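Local coordinates for protein argonaute (Methanocaldococcus jannaschii, PDB 5G5S) that uses short single-stranded DNA guides to bind complementary target DNA and cut it, and may defend the cell against invading genetic elements, at residues L359-I364 with R403-S408. Sequence-based numbering, arbitrary orientation.
Sequences LTYILI and RWKYFS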
loop_
_atom_site.group_PDB
_atom_site.type_symbol
_atom_site.label_atom_id
_atom_site.label_comp_id
_atom_site.label_asym_id
_atom_site.label_seq_id
_atom_site.Cartn_x
_atom_site.Cartn_y
_atom_site.Cartn_z
ATOM N N LEU A 359 -18.960 -22.565 14.896
ATOM C CA LEU A 359 -18.660 -22.512 16.330
ATOM C C LEU A 359 -18.045 -21.125 16.584
ATOM O O LEU A 359 -16.892 -20.877 16.224
ATOM C CB LEU A 359 -17.646 -23.615 16.665
ATOM C CG LEU A 359 -18.007 -24.620 17.735
ATOM C CD1 LEU A 359 -18.680 -25.861 17.134
ATOM C CD2 LEU A 359 -16.768 -25.037 18.502
ATOM N N THR A 360 -18.853 -20.198 17.114
ATOM C CA THR A 360 -18.431 -18.815 17.350
ATOM C C THR A 360 -18.024 -18.579 18.806
ATOM O O THR A 360 -18.579 -19.192 19.716
ATOM C CB THR A 360 -19.501 -17.838 16.818
ATOM O OG1 THR A 360 -19.862 -18.230 15.495
ATOM C CG2 THR A 360 -19.037 -16.387 16.802
ATOM N N TYR A 361 -17.045 -17.694 19.010
ATOM C CA TYR A 361 -16.550 -17.288 20.322
ATOM C C TYR A 361 -16.807 -15.790 20.503
ATOM O O TYR A 361 -16.707 -15.043 19.529
ATOM C CB TYR A 361 -15.042 -17.566 20.420
ATOM C CG TYR A 361 -14.696 -19.022 20.630
ATOM C CD1 TYR A 361 -14.567 -19.893 19.551
ATOM C CD2 TYR A 361 -14.470 -19.527 21.906
ATOM C CE1 TYR A 361 -14.258 -21.240 19.741
ATOM C CE2 TYR A 361 -14.131 -20.865 22.107
ATOM C CZ TYR A 361 -14.023 -21.718 21.020
ATOM O OH TYR A 361 -13.697 -23.039 21.219
ATOM N N ILE A 362 -17.168 -15.350 21.722
ATOM C CA ILE A 362 -17.358 -13.919 21.998
ATOM C C ILE A 362 -16.327 -13.506 23.040
ATOM O O ILE A 362 -16.456 -13.835 24.220
ATOM C CB ILE A 362 -18.816 -13.450 22.325
ATOM C CG1 ILE A 362 -19.898 -14.077 21.392
ATOM C CG2 ILE A 362 -18.911 -11.912 22.354
ATOM C CD1 ILE A 362 -19.812 -13.778 19.822
ATOM N N LEU A 363 -15.275 -12.833 22.577
ATOM C CA LEU A 363 -14.147 -12.394 23.393
ATOM C C LEU A 363 -14.283 -10.936 23.836
ATOM O O LEU A 363 -14.191 -10.023 23.017
ATOM C CB LEU A 363 -12.816 -12.671 22.652
ATOM C CG LEU A 363 -12.559 -14.151 22.304
ATOM C CD1 LEU A 363 -11.566 -14.291 21.204
ATOM C CD2 LEU A 363 -12.114 -14.950 23.520
ATOM N N ILE A 364 -14.551 -10.733 25.141
ATOM C CA ILE A 364 -14.747 -9.417 25.762
ATOM C C ILE A 364 -13.511 -9.047 26.584
ATOM O O ILE A 364 -13.069 -9.842 27.416
ATOM C CB ILE A 364 -16.045 -9.355 26.637
ATOM C CG1 ILE A 364 -17.242 -10.115 26.014
ATOM C CG2 ILE A 364 -16.428 -7.908 26.975
ATOM C CD1 ILE A 364 -17.513 -11.459 26.631
ATOM N N ARG A 403 -19.666 -19.967 24.674
ATOM C CA ARG A 403 -18.331 -19.572 24.222
ATOM C C ARG A 403 -18.049 -18.068 24.414
ATOM O O ARG A 403 -17.355 -17.449 23.603
ATOM C CB ARG A 403 -18.058 -20.060 22.790
ATOM C CG ARG A 403 -17.798 -21.554 22.697
ATOM C CD ARG A 403 -17.772 -22.029 21.264
ATOM N NE ARG A 403 -18.316 -23.382 21.140
ATOM C CZ ARG A 403 -19.550 -23.662 20.733
ATOM N NH1 ARG A 403 -20.378 -22.687 20.376
ATOM N NH2 ARG A 403 -19.957 -24.921 20.652
ATOM N N TRP A 404 -18.585 -17.502 25.517
ATOM C CA TRP A 404 -18.384 -16.122 25.960
ATOM C C TRP A 404 -17.203 -16.193 26.916
ATOM O O TRP A 404 -17.271 -16.901 27.928
ATOM C CB TRP A 404 -19.623 -15.593 26.710
ATOM C CG TRP A 404 -20.819 -15.343 25.844
ATOM C CD1 TRP A 404 -21.738 -16.262 25.433
ATOM C CD2 TRP A 404 -21.266 -14.075 25.347
ATOM N NE1 TRP A 404 -22.708 -15.652 24.670
ATOM C CE2 TRP A 404 -22.443 -14.307 24.602
ATOM C CE3 TRP A 404 -20.784 -12.758 25.453
ATOM C CZ2 TRP A 404 -23.146 -13.272 23.968
ATOM C CZ3 TRP A 404 -21.477 -11.737 24.820
ATOM C CH2 TRP A 404 -22.638 -11.998 24.082
ATOM N N LYS A 405 -16.108 -15.507 26.582
ATOM C CA LYS A 405 -14.880 -15.528 27.371
ATOM C C LYS A 405 -14.277 -14.137 27.550
ATOM O O LYS A 405 -14.326 -13.311 26.629
ATOM C CB LYS A 405 -13.839 -16.447 26.698
ATOM C CG LYS A 405 -14.103 -17.942 26.847
ATOM C CD LYS A 405 -13.116 -18.777 26.031
ATOM C CE LYS A 405 -12.876 -20.167 26.591
ATOM N NZ LYS A 405 -14.070 -21.056 26.494
ATOM N N TYR A 406 -13.658 -13.901 28.720
ATOM C CA TYR A 406 -12.957 -12.654 29.020
ATOM C C TYR A 406 -11.464 -12.821 28.752
ATOM O O TYR A 406 -10.934 -13.925 28.904
ATOM C CB TYR A 406 -13.170 -12.216 30.473
ATOM C CG TYR A 406 -14.508 -11.567 30.753
ATOM C CD1 TYR A 406 -14.813 -10.304 30.249
ATOM C CD2 TYR A 406 -15.428 -12.166 31.610
ATOM C CE1 TYR A 406 -16.031 -9.688 30.530
ATOM C CE2 TYR A 406 -16.642 -11.552 31.913
ATOM C CZ TYR A 406 -16.942 -10.315 31.365
ATOM O OH TYR A 406 -18.139 -9.708 31.663
ATOM N N PHE A 407 -10.789 -11.724 28.360
ATOM C CA PHE A 407 -9.351 -11.714 28.091
ATOM C C PHE A 407 -8.703 -10.384 28.506
ATOM O O PHE A 407 -9.389 -9.363 28.628
ATOM C CB PHE A 407 -9.063 -12.025 26.598
ATOM C CG PHE A 407 -9.346 -10.906 25.616
ATOM C CD1 PHE A 407 -10.599 -10.772 25.032
ATOM C CD2 PHE A 407 -8.354 -9.994 25.268
ATOM C CE1 PHE A 407 -10.860 -9.737 24.127
ATOM C CE2 PHE A 407 -8.621 -8.948 24.379
ATOM C CZ PHE A 407 -9.871 -8.829 23.811
ATOM N N SER A 408 -7.371 -10.398 28.666
ATOM C CA SER A 408 -6.562 -9.219 28.978
ATOM C C SER A 408 -5.505 -9.043 27.873
ATOM O O SER A 408 -4.967 -10.040 27.384
ATOM C CB SER A 408 -5.888 -9.384 30.337
ATOM O OG SER A 408 -5.040 -8.290 30.645
#
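R403 lays its aliphatic chain across the aromatic ring of Y361: CD sits over the ring centre, 3.8 Å from the centroid, in a CH-pi contact. Beyond it the chain bends at chi3 (-146°), and the guanidinium, turned 67° from the tyrosine plane, takes L359 CG over one face, 3.5 Å from R403 CZ. Arginine suits this margin because its methylenes pack on Y361 and its flat end on L359, while NH1 bonds N399. On the sheet face that carries I362, W404 and I364, the flat indole accepts branched I362 CB over its six-membered ring; I364 CD1 meets the same ring in plane at its edge, 3.7 Å from W404 CE3. Helix 372-390 packs on this face. On the other face L363 and K405 run side by side, CD2 against CB, the lysine stem supplying hydrocarbon; Y361, L363 and K405 touch helix 412-420. F407 turns an edge to the L363 carbonyl. Four backbone hydrogen bonds, from I362 N to R403 O (2.8 Å) through F407 N to I364 O, set a parallel register, as expected of a right-handed beta-alpha-beta crossover in the Rossmann-like Mid domain. Inner-strand I362, L363 and I364 are thus buried, while W404, K405 and Y406 keep some solvent contact.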